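Local coordinates for putative xylanase (Bacteroides fragilis, PDB 2P1G), which is of unknown function, possibly hydrolysing glycosyl bonds, and has an N-acetylmuramoyl-L-alanine amidase-like domain, at residues A[89-94]-A[186-191]; A[105-110]-A[233-238]; A[111-116]-A[157-162]. All coordinates share one frame; numbering follows the deposited sequence.

How the contacts relate
All three contacts converge on one antiparallel sheet, reached at strand 189-198 by contact 1, at strand 231-238 by contact 2 and at strand 159-160 by contact 3. Contacts 2 and 3 are close neighbours, their centres about 9 Å apart: they share helix 108-112, and Ile234 O lies 2.8 Å from Leu159 N, a probable hydrogen bond between adjacent strands. Contact 1 lies about 14 Å from contact 2, centre to centre, and meets it where Ser93 packs near Arg235; helix 92-101 leads on to strand 106-107. Contact 3, about 17 Å from contact 1 between centres, is nested in the chain loops closed by both other contacts.

Contact 1: A[89-94]-A[186-191]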
ATOM      1  N   LEU A  89      -3.972   7.009  -6.729  1.00 11.59           N
ATOM      2  CA  LEU A  89      -4.601   5.778  -6.299  1.00 12.53           C
ATOM      3  C   LEU A  89      -4.683   5.745  -4.776  1.00 14.21           C
ATOM      4  O   LEU A  89      -3.708   5.371  -4.091  1.00 16.90           O
ATOM      5  CB  LEU A  89      -3.820   4.577  -6.837  1.00 12.08           C
ATOM      6  CG  LEU A  89      -3.922   4.424  -8.353  1.00 10.60           C
ATOM      7  CD1 LEU A  89      -2.677   3.741  -8.889  1.00  9.76           C
ATOM      8  CD2 LEU A  89      -5.198   3.680  -8.754  1.00 11.41           C
ATOM      9  N   HIS A  90      -5.828   6.167  -4.254  1.00 13.62           N
ATOM     10  CA  HIS A  90      -6.031   6.288  -2.802  1.00 13.31           C
ATOM     11  C   HIS A  90      -6.424   4.989  -2.128  1.00 13.05           C
ATOM     12  O   HIS A  90      -5.963   4.705  -1.025  1.00 13.65           O
ATOM     13  CB  HIS A  90      -7.114   7.332  -2.540  1.00 13.89           C
ATOM     14  CG  HIS A  90      -6.795   8.665  -3.138  1.00 13.31           C
ATOM     15  ND1 HIS A  90      -5.757   9.445  -2.674  1.00 13.32           N
ATOM     16  CD2 HIS A  90      -7.359   9.350  -4.160  1.00 13.23           C
ATOM     17  CE1 HIS A  90      -5.696  10.553  -3.390  1.00 14.50           C
ATOM     18  NE2 HIS A  90      -6.647  10.512  -4.306  1.00 11.80           N
ATOM     19  N   TYR A  91      -7.309   4.212  -2.745  1.00 12.40           N
ATOM     20  CA  TYR A  91      -7.628   2.915  -2.145  1.00 11.92           C
ATOM     21  C   TYR A  91      -6.564   1.920  -2.542  1.00 11.93           C
ATOM     22  O   TYR A  91      -6.265   1.769  -3.716  1.00 12.33           O
ATOM     23  CB  TYR A  91      -8.967   2.400  -2.640  1.00 12.24           C
ATOM     24  CG  TYR A  91     -10.150   3.066  -1.974  1.00 11.64           C
ATOM     25  CD1 TYR A  91     -10.566   2.676  -0.695  1.00 12.57           C
ATOM     26  CD2 TYR A  91     -10.830   4.087  -2.607  1.00 11.62           C
ATOM     27  CE1 TYR A  91     -11.653   3.283  -0.076  1.00 12.95           C
ATOM     28  CE2 TYR A  91     -11.923   4.697  -2.002  1.00 11.08           C
ATOM     29  CZ  TYR A  91     -12.324   4.291  -0.749  1.00 12.74           C
ATOM     30  OH  TYR A  91     -13.396   4.895  -0.162  1.00 13.05           O
ATOM     31  N   ILE A  92      -6.029   1.212  -1.562  1.00 12.03           N
ATOM     32  CA  ILE A  92      -4.994   0.201  -1.821  1.00 12.45           C
ATOM     33  C   ILE A  92      -5.411  -0.929  -2.768  1.00 11.36           C
ATOM     34  O   ILE A  92      -4.592  -1.384  -3.557  1.00 11.10           O
ATOM     35  CB  ILE A  92      -4.346  -0.257  -0.515  1.00 11.74           C
ATOM     36  CG1 ILE A  92      -3.634   0.940   0.123  1.00 15.13           C
ATOM     37  CG2 ILE A  92      -3.330  -1.367  -0.765  1.00 13.44           C
ATOM     38  CD1 ILE A  92      -3.173   0.706   1.560  1.00 18.83           C
ATOM     39  N   SER A  93      -6.684  -1.349  -2.756  1.00 11.07           N
ATOM     40  CA  SER A  93      -7.141  -2.356  -3.723  1.00 11.84           C
ATOM     41  C   SER A  93      -6.933  -1.859  -5.122  1.00 11.39           C
ATOM     42  O   SER A  93      -6.558  -2.605  -6.009  1.00 11.50           O
ATOM     43  CB  SER A  93      -8.626  -2.705  -3.556  1.00 12.31           C
ATOM     44  OG  SER A  93      -8.813  -3.361  -2.315  1.00 16.35           O
ATOM     45  N   ASP A  94      -7.205  -0.573  -5.315  1.00 11.28           N
ATOM     46  CA  ASP A  94      -7.095   0.050  -6.617  1.00 11.22           C
ATOM     47  C   ASP A  94      -5.602   0.175  -7.014  1.00 10.23           C
ATOM     48  O   ASP A  94      -5.219  -0.110  -8.155  1.00 10.11           O
ATOM     49  CB  ASP A  94      -7.723   1.430  -6.492  1.00 11.71           C
ATOM     50  CG  ASP A  94      -8.178   2.002  -7.806  1.00 14.58           C
ATOM     51  OD1 ASP A  94      -8.139   1.325  -8.865  1.00 17.68           O
ATOM     52  OD2 ASP A  94      -8.594   3.183  -7.765  1.00 18.13           O
ATOM     53  N   GLY A 186     -16.116   0.264   4.986  1.00 12.96           N
ATOM     54  CA  GLY A 186     -15.817   1.171   3.882  1.00 13.05           C
ATOM     55  C   GLY A 186     -14.411   1.095   3.345  1.00 12.13           C
ATOM     56  O   GLY A 186     -14.075   1.800   2.408  1.00 12.29           O
ATOM     57  N   LEU A 187     -13.602   0.213   3.933  1.00 13.01           N
ATOM     58  CA  LEU A 187     -12.196   0.073   3.562  1.00 13.10           C
ATOM     59  C   LEU A 187     -11.836  -1.405   3.331  1.00 12.80           C
ATOM     60  O   LEU A 187     -12.546  -2.324   3.784  1.00 12.99           O
ATOM     61  CB  LEU A 187     -11.278   0.653   4.670  1.00 13.84           C
ATOM     62  CG  LEU A 187     -11.368   2.138   5.000  1.00 16.97           C
ATOM     63  CD1 LEU A 187     -10.591   2.441   6.252  1.00 20.89           C
ATOM     64  CD2 LEU A 187     -10.789   2.949   3.841  1.00 21.87           C
ATOM     65  N   ASP A 188     -10.726  -1.581   2.617  1.00 11.89           N
ATOM     66  CA  ASP A 188     -10.227  -2.838   2.121  1.00 12.21           C
ATOM     67  C   ASP A 188      -8.944  -3.279   2.851  1.00 11.88           C
ATOM     68  O   ASP A 188      -8.766  -4.438   3.206  1.00 10.32           O
ATOM     69  CB  ASP A 188      -9.890  -2.672   0.608  1.00 13.02           C
ATOM     70  CG  ASP A 188      -9.116  -1.323   0.243  1.00 13.78           C
ATOM     71  OD1 ASP A 188      -8.973  -0.390   1.010  1.00 17.80           O
ATOM     72  OD2 ASP A 188      -8.657  -1.203  -0.889  1.00 21.70           O
ATOM     73  N   VAL A 189      -8.053  -2.319   3.027  1.00 12.23           N
ATOM     74  CA  VAL A 189      -6.692  -2.567   3.479  1.00 12.80           C
ATOM     75  C   VAL A 189      -6.399  -1.376   4.369  1.00 13.93           C
ATOM     76  O   VAL A 189      -6.686  -0.219   4.002  1.00 15.12           O
ATOM     77  CB  VAL A 189      -5.685  -2.599   2.285  1.00 12.84           C
ATOM     78  CG1 VAL A 189      -4.242  -2.511   2.790  1.00 11.18           C
ATOM     79  CG2 VAL A 189      -5.897  -3.841   1.393  1.00 12.82           C
ATOM     80  N   SER A 190      -5.867  -1.632   5.556  1.00 12.88           N
ATOM     81  CA  SER A 190      -5.623  -0.555   6.488  1.00 14.10           C
ATOM     82  C   SER A 190      -4.169  -0.106   6.472  1.00 13.68           C
ATOM     83  O   SER A 190      -3.870   1.023   6.847  1.00 14.71           O
ATOM     84  CB  SER A 190      -6.002  -0.992   7.884  1.00 14.30           C
ATOM     85  OG  SER A 190      -5.272  -2.131   8.228  1.00 18.42           O
ATOM     86  N   HIS A 191      -3.274  -0.978   6.019  1.00 12.98           N
ATOM     87  CA  HIS A 191      -1.839  -0.731   6.143  1.00 14.00           C
ATOM     88  C   HIS A 191      -1.093  -1.624   5.148  1.00 12.84           C
ATOM     89  O   HIS A 191      -1.598  -2.661   4.765  1.00 11.99           O
ATOM     90  CB  HIS A 191      -1.423  -1.119   7.563  1.00 14.69           C
ATOM     91  CG  HIS A 191      -0.079  -0.621   7.968  1.00 17.94           C
ATOM     92  ND1 HIS A 191       0.854  -1.431   8.579  1.00 22.50           N
ATOM     93  CD2 HIS A 191       0.488   0.603   7.878  1.00 22.00           C
ATOM     94  CE1 HIS A 191       1.946  -0.729   8.830  1.00 21.35           C
ATOM     95  NE2 HIS A 191       1.752   0.506   8.410  1.00 22.56           N
TER
HETATM   96  O   HOH W   1      -7.302   1.498   1.125  1.00 19.00           O
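Asp188, just before strand 189-198, grips Ser93 in the first turn of helix 92-101 through one carboxylate oxygen. Its CB already packs 3.2 Å from Ser93 OG. CG stands between the backbone N and the carbonyl carbon (chi1 44°), a setting that carries the carboxylate to the helix. At the tip, OD2 accepts two bonds: Ser93 N comes nearly in line with the C-O bond at 2.7 Å, while Ser93 OG, 2.6 Å from OD2, donates to the anti lone pair of that oxygen. The other oxygen, OD1, accepts from a water that also takes the N-H of Ile92, and it lies in plane at the edge of the Tyr91 ring, 3.9 Å from CD1. Both leading amides of the helix are thus engaged, one directly and one through water, and the helix end would tend to stabilise the negative charge. Ile92 CD1 packs on Val189 CG1 at 3.6 Å, the two side chains crossing at about a right angle. Tyr91, the N-cap residue, points its hydroxyl to Glu148 of helix 138-151 and to Met124 N of helix 123-126. Val189 also rests on Ala179 of strand 177-182, and through Ile92 the helix is seated on the sheet.

Contact 2: A[105-110]-A[233-238]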
ATOM      1  N   LEU A 105       3.744  -5.774 -10.339  1.00 10.61           N
ATOM      2  CA  LEU A 105       3.626  -6.690  -9.210  1.00 10.56           C
ATOM      3  C   LEU A 105       2.890  -7.944  -9.634  1.00 10.47           C
ATOM      4  O   LEU A 105       1.991  -7.875 -10.467  1.00 11.15           O
ATOM      5  CB  LEU A 105       2.864  -6.030  -8.049  1.00  9.84           C
ATOM      6  CG  LEU A 105       3.524  -4.826  -7.357  1.00 11.55           C
ATOM      7  CD1 LEU A 105       2.605  -4.207  -6.308  1.00 13.63           C
ATOM      8  CD2 LEU A 105       4.878  -5.171  -6.750  1.00 10.93           C
ATOM      9  N   GLU A 106       3.273  -9.083  -9.062  1.00 10.86           N
ATOM     10  CA  GLU A 106       2.467 -10.284  -9.168  1.00 12.24           C
ATOM     11  C   GLU A 106       1.697 -10.508  -7.873  1.00 11.97           C
ATOM     12  O   GLU A 106       2.216 -10.239  -6.786  1.00 10.42           O
ATOM     13  CB  GLU A 106       3.299 -11.506  -9.502  1.00 14.50           C
ATOM     14  CG  GLU A 106       4.547 -11.674  -8.734  1.00 20.22           C
ATOM     15  CD  GLU A 106       5.292 -12.955  -9.132  1.00 28.02           C
ATOM     16  OE1 GLU A 106       5.504 -13.184 -10.352  1.00 33.03           O
ATOM     17  OE2 GLU A 106       5.654 -13.722  -8.221  1.00 29.45           O
ATOM     18  N   ASP A 107       0.462 -10.976  -8.020  1.00 10.75           N
ATOM     19  CA  ASP A 107      -0.431 -11.219  -6.878  1.00 10.82           C
ATOM     20  C   ASP A 107      -0.168 -12.647  -6.400  1.00 10.31           C
ATOM     21  O   ASP A 107      -0.726 -13.639  -6.927  1.00 11.58           O
ATOM     22  CB  ASP A 107      -1.894 -10.979  -7.299  1.00 10.84           C
ATOM     23  CG  ASP A 107      -2.855 -11.037  -6.145  1.00 11.93           C
ATOM     24  OD1 ASP A 107      -2.503 -11.670  -5.127  1.00 13.59           O
ATOM     25  OD2 ASP A 107      -3.964 -10.411  -6.229  1.00 13.18           O
ATOM     26  N   VAL A 108       0.692 -12.745  -5.391  1.00  9.39           N
ATOM     27  CA  VAL A 108       1.133 -14.038  -4.867  1.00  9.29           C
ATOM     28  C   VAL A 108      -0.018 -14.744  -4.128  1.00  9.02           C
ATOM     29  O   VAL A 108      -0.273 -15.930  -4.340  1.00  8.99           O
ATOM     30  CB  VAL A 108       2.339 -13.876  -3.915  1.00  9.56           C
ATOM     31  CG1 VAL A 108       2.717 -15.233  -3.341  1.00  9.58           C
ATOM     32  CG2 VAL A 108       3.551 -13.248  -4.669  1.00 12.34           C
ATOM     33  N   THR A 109      -0.732 -14.022  -3.281  1.00  8.99           N
ATOM     34  CA  THR A 109      -1.907 -14.636  -2.640  1.00  9.15           C
ATOM     35  C   THR A 109      -2.941 -15.167  -3.660  1.00 10.42           C
ATOM     36  O   THR A 109      -3.627 -16.143  -3.392  1.00 10.76           O
ATOM     37  CB  THR A 109      -2.560 -13.738  -1.558  1.00  9.88           C
ATOM     38  OG1 THR A 109      -2.238 -12.353  -1.782  1.00  9.62           O
ATOM     39  CG2 THR A 109      -2.064 -14.132  -0.175  1.00  9.38           C
ATOM     40  N   ALA A 110      -3.057 -14.524  -4.820  1.00 10.36           N
ATOM     41  CA  ALA A 110      -3.940 -15.036  -5.881  1.00 11.40           C
ATOM     42  C   ALA A 110      -3.491 -16.397  -6.394  1.00 11.92           C
ATOM     43  O   ALA A 110      -4.329 -17.220  -6.779  1.00 13.04           O
ATOM     44  CB  ALA A 110      -4.030 -14.052  -7.033  1.00 11.39           C
ATOM     45  N   GLY A 233      -6.407 -10.420   7.723  1.00  8.14           N
ATOM     46  CA  GLY A 233      -5.492 -11.246   6.936  1.00  7.79           C
ATOM     47  C   GLY A 233      -4.526 -10.393   6.153  1.00  7.33           C
ATOM     48  O   GLY A 233      -4.318  -9.210   6.500  1.00  6.88           O
ATOM     49  N   ILE A 234      -3.895 -10.985   5.136  1.00  6.90           N
ATOM     50  CA  ILE A 234      -2.991 -10.255   4.289  1.00  7.24           C
ATOM     51  C   ILE A 234      -3.140 -10.595   2.818  1.00  7.39           C
ATOM     52  O   ILE A 234      -3.634 -11.672   2.459  1.00  7.71           O
ATOM     53  CB  ILE A 234      -1.506 -10.482   4.695  1.00  7.62           C
ATOM     54  CG1 ILE A 234      -1.145 -11.965   4.652  1.00  8.51           C
ATOM     55  CG2 ILE A 234      -1.220  -9.860   6.103  1.00  9.06           C
ATOM     56  CD1 ILE A 234       0.421 -12.263   4.856  1.00  8.50           C
ATOM     57  N   ARG A 235      -2.734  -9.654   1.978  1.00  7.40           N
ATOM     58  CA  ARG A 235      -2.460  -9.962   0.587  1.00  7.33           C
ATOM     59  C   ARG A 235      -0.946  -9.846   0.413  1.00  7.57           C
ATOM     60  O   ARG A 235      -0.296  -9.007   1.057  1.00  7.03           O
ATOM     61  CB  ARG A 235      -3.178  -8.976  -0.345  1.00  7.84           C
ATOM     62  CG  ARG A 235      -4.724  -9.025  -0.178  1.00  7.61           C
ATOM     63  CD  ARG A 235      -5.385  -8.076  -1.201  1.00  8.91           C
ATOM     64  NE  ARG A 235      -5.114  -8.439  -2.599  1.00 10.23           N
ATOM     65  CZ  ARG A 235      -5.519  -7.696  -3.623  1.00  9.59           C
ATOM     66  NH1 ARG A 235      -6.182  -6.564  -3.381  1.00  8.31           N
ATOM     67  NH2 ARG A 235      -5.277  -8.072  -4.871  1.00  8.15           N
ATOM     68  N   VAL A 236      -0.402 -10.710  -0.439  1.00  7.31           N
ATOM     69  CA  VAL A 236       1.053 -10.786  -0.664  1.00  7.81           C
ATOM     70  C   VAL A 236       1.294 -10.483  -2.124  1.00  8.59           C
ATOM     71  O   VAL A 236       0.728 -11.159  -3.009  1.00  7.62           O
ATOM     72  CB  VAL A 236       1.616 -12.188  -0.319  1.00  8.09           C
ATOM     73  CG1 VAL A 236       3.141 -12.282  -0.633  1.00  7.33           C
ATOM     74  CG2 VAL A 236       1.296 -12.552   1.157  1.00  8.65           C
ATOM     75  N   LEU A 237       2.111  -9.462  -2.377  1.00  9.50           N
ATOM     76  CA  LEU A 237       2.485  -9.096  -3.735  1.00 11.00           C
ATOM     77  C   LEU A 237       3.985  -9.130  -3.876  1.00 10.98           C
ATOM     78  O   LEU A 237       4.702  -8.957  -2.883  1.00 11.19           O
ATOM     79  CB  LEU A 237       1.995  -7.700  -4.084  1.00 11.61           C
ATOM     80  CG  LEU A 237       0.557  -7.339  -3.678  1.00 14.13           C
ATOM     81  CD1 LEU A 237       0.332  -5.876  -3.960  1.00 19.45           C
ATOM     82  CD2 LEU A 237      -0.478  -8.224  -4.409  1.00 15.92           C
ATOM     83  N   ARG A 238       4.462  -9.329  -5.100  1.00 10.58           N
ATOM     84  CA  ARG A 238       5.901  -9.446  -5.332  1.00 11.40           C
ATOM     85  C   ARG A 238       6.285  -8.711  -6.614  1.00 12.30           C
ATOM     86  O   ARG A 238       5.596  -8.832  -7.628  1.00 11.93           O
ATOM     87  CB  ARG A 238       6.254 -10.924  -5.416  1.00 10.87           C
ATOM     88  CG  ARG A 238       7.701 -11.249  -5.709  1.00 12.11           C
ATOM     89  CD  ARG A 238       7.907 -12.774  -5.616  1.00 12.08           C
ATOM     90  NE  ARG A 238       7.507 -13.251  -4.289  1.00 12.92           N
ATOM     91  CZ  ARG A 238       7.086 -14.477  -3.989  1.00 15.05           C
ATOM     92  NH1 ARG A 238       7.032 -15.443  -4.914  1.00 14.17           N
ATOM     93  NH2 ARG A 238       6.739 -14.751  -2.737  1.00 13.76           N
TER
HETATM   94  O   HOH W   2       7.323 -15.481  -7.945  1.00 31.88           O
HETATM   95  O   HOH W   3      -4.079 -10.975  -3.065  1.00 11.71           O
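A short antiparallel ladder, running straight into a helix, joins strand 106-107 to the C-terminal part of strand 231-238. Glu106 and Arg238 form its hydrogen-bonded pair: Glu106 N donates to Arg238 O at 2.7 Å, and Arg238 N returns a bond to Glu106 O. Asp107 and Leu237 follow as the non-hydrogen-bonded pair. The ladder then gives way to helix 108-112, whose Thr109 N donates to Val236 O, with a weak bond from Val108 N to the same oxygen. Thr109 OG1 takes the place of a backbone carbonyl, accepting from Val236 N at 2.8 Å in an almost straight bond (174°).

Asp107 has CG anti to its backbone N (chi1 -173°), which lets the carboxylate serve two ends. OD1 caps the helix by accepting from Ala110 N at 2.9 Å, and OD2 forms a salt bridge with Arg235 NH2 at 3.0 Å. This oxygen lies in the guanidinium plane, whereas the nitrogen stands above the carboxylate plane. A water links OD1, Thr109 OG1 and Arg235 NE. On the other face, Glu106 and Arg238 run side by side, joined by a long salt bridge. Val108 CG2 sits over the centre of the Arg238 guanidinium, 3.8 Å from CZ; the stronger charge partner of Arg238 is Asp176. Leu105 CD1 meets Leu237 CD1 at 3.7 Å, the side chains crossing at about a right angle, and the two pack against helix 92-101, at Trp95 and Ile96 respectively, while strand 177-182 pairs with the far edge of strand 231-238.

Contact 3: A[111-116]-A[157-162]; sequences AYSPFK and HYLPKD
Ser113 turns OG anti to its backbone N (chi1 179°), directing the hydroxyl to Tyr158 O, while His157 CG lies anti to the carbonyl carbon (chi1 -69°) and brings the imidazole beside Ser113 O. Ser113 therefore holds the other segment at two points. Its OG donates to Tyr158 O at 2.7 Å from above the carbonyl plane, and its O accepts from His157 ND1, also at 2.7 Å. The latter bond meets the carbonyl almost end-on and lies near the imidazole plane, which fixes the rotation of the ring and implies a proton on ND1. A backbone bond from Tyr158 N to Phe115 O, 3.0 Å, adds a third link.

Two CH-pi contacts flank the polar core. Pro160 CG lies over one face of the Phe115 ring, 3.8 Å from its centroid and displaced toward the rim. Lys116 runs extended alongside His157 and lays CE over the imidazole, 3.4 Å from CE1; its ammonium group goes on to a salt bridge with Glu155. The edge of the Tyr158 ring faces Lys116 N, and CE2 comes within 3.6 Å of Lys116 O.

Ser113 OG also accepts from Phe115 N, closing an ST turn just after helix 108-112. That turn leads into a two-stranded antiparallel ribbon, 116-118 with 155-157, in which Lys116 and His157 are a non-hydrogen-bonded pair.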
ATOM      1  N   ALA A 111      -2.185 -16.631  -6.384  1.00 12.23           N
ATOM      2  CA  ALA A 111      -1.612 -17.888  -6.876  1.00 13.48           C
ATOM      3  C   ALA A 111      -1.710 -19.023  -5.851  1.00 13.38           C
ATOM      4  O   ALA A 111      -1.768 -20.203  -6.221  1.00 14.13           O
ATOM      5  CB  ALA A 111      -0.170 -17.672  -7.278  1.00 13.60           C
ATOM      6  N   TYR A 112      -1.725 -18.676  -4.572  1.00 13.19           N
ATOM      7  CA  TYR A 112      -1.589 -19.675  -3.506  1.00 12.78           C
ATOM      8  C   TYR A 112      -2.824 -19.899  -2.639  1.00 13.25           C
ATOM      9  O   TYR A 112      -3.099 -21.021  -2.200  1.00 13.10           O
ATOM     10  CB  TYR A 112      -0.425 -19.304  -2.590  1.00 12.83           C
ATOM     11  CG  TYR A 112       0.927 -19.637  -3.143  1.00 13.89           C
ATOM     12  CD1 TYR A 112       1.574 -20.847  -2.807  1.00 15.37           C
ATOM     13  CD2 TYR A 112       1.569 -18.763  -3.993  1.00 13.82           C
ATOM     14  CE1 TYR A 112       2.846 -21.151  -3.318  1.00 15.89           C
ATOM     15  CE2 TYR A 112       2.834 -19.058  -4.499  1.00 15.25           C
ATOM     16  CZ  TYR A 112       3.459 -20.246  -4.157  1.00 14.07           C
ATOM     17  OH  TYR A 112       4.701 -20.499  -4.681  1.00 15.96           O
ATOM     18  N   SER A 113      -3.554 -18.830  -2.336  1.00 12.41           N
ATOM     19  CA  SER A 113      -4.617 -18.959  -1.362  1.00 13.07           C
ATOM     20  C   SER A 113      -5.981 -19.161  -2.000  1.00 13.37           C
ATOM     21  O   SER A 113      -6.336 -18.451  -2.962  1.00 14.58           O
ATOM     22  CB  SER A 113      -4.641 -17.758  -0.413  1.00 12.18           C
ATOM     23  OG  SER A 113      -5.712 -17.912   0.502  1.00 13.96           O
ATOM     24  N   PRO A 114      -6.769 -20.107  -1.461  1.00 13.71           N
ATOM     25  CA  PRO A 114      -8.145 -20.297  -1.961  1.00 14.06           C
ATOM     26  C   PRO A 114      -9.154 -19.355  -1.312  1.00 14.76           C
ATOM     27  O   PRO A 114     -10.311 -19.351  -1.738  1.00 16.46           O
ATOM     28  CB  PRO A 114      -8.461 -21.744  -1.556  1.00 14.02           C
ATOM     29  CG  PRO A 114      -7.694 -21.932  -0.279  1.00 13.97           C
ATOM     30  CD  PRO A 114      -6.443 -21.067  -0.382  1.00 13.57           C
ATOM     31  N   PHE A 115      -8.724 -18.563  -0.318  1.00 13.16           N
ATOM     32  CA  PHE A 115      -9.625 -17.704   0.450  1.00 12.66           C
ATOM     33  C   PHE A 115      -9.777 -16.360  -0.226  1.00 13.18           C
ATOM     34  O   PHE A 115      -8.854 -15.885  -0.874  1.00 12.22           O
ATOM     35  CB  PHE A 115      -9.119 -17.495   1.876  1.00 12.87           C
ATOM     36  CG  PHE A 115      -9.040 -18.763   2.688  1.00 12.14           C
ATOM     37  CD1 PHE A 115     -10.154 -19.214   3.408  1.00 13.07           C
ATOM     38  CD2 PHE A 115      -7.852 -19.495   2.749  1.00 11.87           C
ATOM     39  CE1 PHE A 115     -10.073 -20.384   4.182  1.00 14.31           C
ATOM     40  CE2 PHE A 115      -7.769 -20.669   3.511  1.00 12.90           C
ATOM     41  CZ  PHE A 115      -8.871 -21.102   4.227  1.00 13.36           C
ATOM     42  N   LYS A 116     -10.952 -15.760  -0.080  1.00 14.31           N
ATOM     43  CA  LYS A 116     -11.257 -14.533  -0.816  1.00 15.62           C
ATOM     44  C   LYS A 116     -12.031 -13.546   0.032  1.00 15.93           C
ATOM     45  O   LYS A 116     -12.738 -13.932   0.968  1.00 16.70           O
ATOM     46  CB  LYS A 116     -12.052 -14.857  -2.084  1.00 16.36           C
ATOM     47  CG  LYS A 116     -11.227 -15.530  -3.161  1.00 19.88           C
ATOM     48  CD  LYS A 116     -12.109 -16.143  -4.216  1.00 24.88           C
ATOM     49  CE  LYS A 116     -11.227 -16.765  -5.284  1.00 25.20           C
ATOM     50  NZ  LYS A 116     -11.988 -17.412  -6.398  1.00 26.57           N
ATOM     51  N   HIS A 157      -8.096 -12.414  -3.734  1.00 10.08           N
ATOM     52  CA  HIS A 157      -7.585 -13.498  -2.865  1.00 10.00           C
ATOM     53  C   HIS A 157      -6.878 -12.922  -1.656  1.00  9.67           C
ATOM     54  O   HIS A 157      -6.251 -11.872  -1.763  1.00  9.94           O
ATOM     55  CB  HIS A 157      -6.583 -14.357  -3.631  1.00 10.12           C
ATOM     56  CG  HIS A 157      -7.190 -15.178  -4.736  1.00 14.25           C
ATOM     57  ND1 HIS A 157      -7.341 -16.550  -4.646  1.00 15.41           N
ATOM     58  CD2 HIS A 157      -7.623 -14.831  -5.971  1.00 15.05           C
ATOM     59  CE1 HIS A 157      -7.856 -17.007  -5.777  1.00 17.57           C
ATOM     60  NE2 HIS A 157      -8.023 -15.985  -6.602  1.00 16.06           N
ATOM     61  N   TYR A 158      -6.976 -13.588  -0.501  1.00  8.47           N
ATOM     62  CA  TYR A 158      -6.167 -13.146   0.656  1.00  8.54           C
ATOM     63  C   TYR A 158      -5.855 -14.341   1.510  1.00  8.05           C
ATOM     64  O   TYR A 158      -6.410 -15.417   1.290  1.00  8.75           O
ATOM     65  CB  TYR A 158      -6.883 -12.050   1.481  1.00  8.79           C
ATOM     66  CG  TYR A 158      -7.910 -12.568   2.504  1.00  9.86           C
ATOM     67  CD1 TYR A 158      -7.844 -12.184   3.853  1.00 11.57           C
ATOM     68  CD2 TYR A 158      -8.938 -13.440   2.124  1.00 11.24           C
ATOM     69  CE1 TYR A 158      -8.764 -12.666   4.794  1.00 11.03           C
ATOM     70  CE2 TYR A 158      -9.865 -13.919   3.069  1.00 13.34           C
ATOM     71  CZ  TYR A 158      -9.764 -13.532   4.383  1.00 12.74           C
ATOM     72  OH  TYR A 158     -10.692 -14.014   5.295  1.00 15.05           O
ATOM     73  N   LEU A 159      -4.955 -14.168   2.467  1.00  7.23           N
ATOM     74  CA  LEU A 159      -4.678 -15.193   3.443  1.00  8.08           C
ATOM     75  C   LEU A 159      -5.268 -14.773   4.775  1.00  8.56           C
ATOM     76  O   LEU A 159      -4.836 -13.779   5.331  1.00  7.42           O
ATOM     77  CB  LEU A 159      -3.167 -15.363   3.650  1.00  9.48           C
ATOM     78  CG  LEU A 159      -2.750 -16.539   4.560  1.00  9.48           C
ATOM     79  CD1 LEU A 159      -2.977 -17.918   3.871  1.00 11.43           C
ATOM     80  CD2 LEU A 159      -1.297 -16.378   4.949  1.00 11.51           C
ATOM     81  N   PRO A 160      -6.234 -15.545   5.297  1.00  9.13           N
ATOM     82  CA  PRO A 160      -6.789 -15.259   6.608  1.00  9.67           C
ATOM     83  C   PRO A 160      -5.714 -15.278   7.687  1.00  9.74           C
ATOM     84  O   PRO A 160      -4.837 -16.139   7.665  1.00  9.65           O
ATOM     85  CB  PRO A 160      -7.823 -16.374   6.803  1.00  9.91           C
ATOM     86  CG  PRO A 160      -8.199 -16.784   5.410  1.00  9.60           C
ATOM     87  CD  PRO A 160      -6.870 -16.720   4.681  1.00 10.19           C
ATOM     88  N   LYS A 161      -5.785 -14.335   8.626  1.00  9.63           N
ATOM     89  CA  LYS A 161      -4.751 -14.226   9.650  1.00 10.83           C
ATOM     90  C   LYS A 161      -4.609 -15.504  10.482  1.00 11.63           C
ATOM     91  O   LYS A 161      -3.511 -15.789  10.962  1.00 12.90           O
ATOM     92  CB  LYS A 161      -4.980 -13.030  10.565  1.00  9.38           C
ATOM     93  CG  LYS A 161      -6.279 -13.062  11.396  1.00 10.47           C
ATOM     94  CD  LYS A 161      -6.388 -11.766  12.200  1.00 11.20           C
ATOM     95  CE  LYS A 161      -7.467 -11.820  13.297  1.00 12.46           C
ATOM     96  NZ  LYS A 161      -7.631 -10.418  13.822  1.00 13.28           N
ATOM     97  N   ASP A 162      -5.687 -16.274  10.646  1.00 12.70           N
ATOM     98  CA  ASP A 162      -5.530 -17.549  11.378  1.00 14.34           C
ATOM     99  C   ASP A 162      -4.691 -18.605  10.626  1.00 14.54           C
ATOM    100  O   ASP A 162      -4.343 -19.654  11.191  1.00 15.10           O
ATOM    101  CB  ASP A 162      -6.868 -18.100  11.949  1.00 15.67           C
ATOM    102  CG  ASP A 162      -7.821 -18.627  10.884  1.00 19.86           C
ATOM    103  OD1 ASP A 162      -7.554 -18.472   9.677  1.00 22.67           O
ATOM    104  OD2 ASP A 162      -8.880 -19.205  11.262  1.00 25.96           O
TER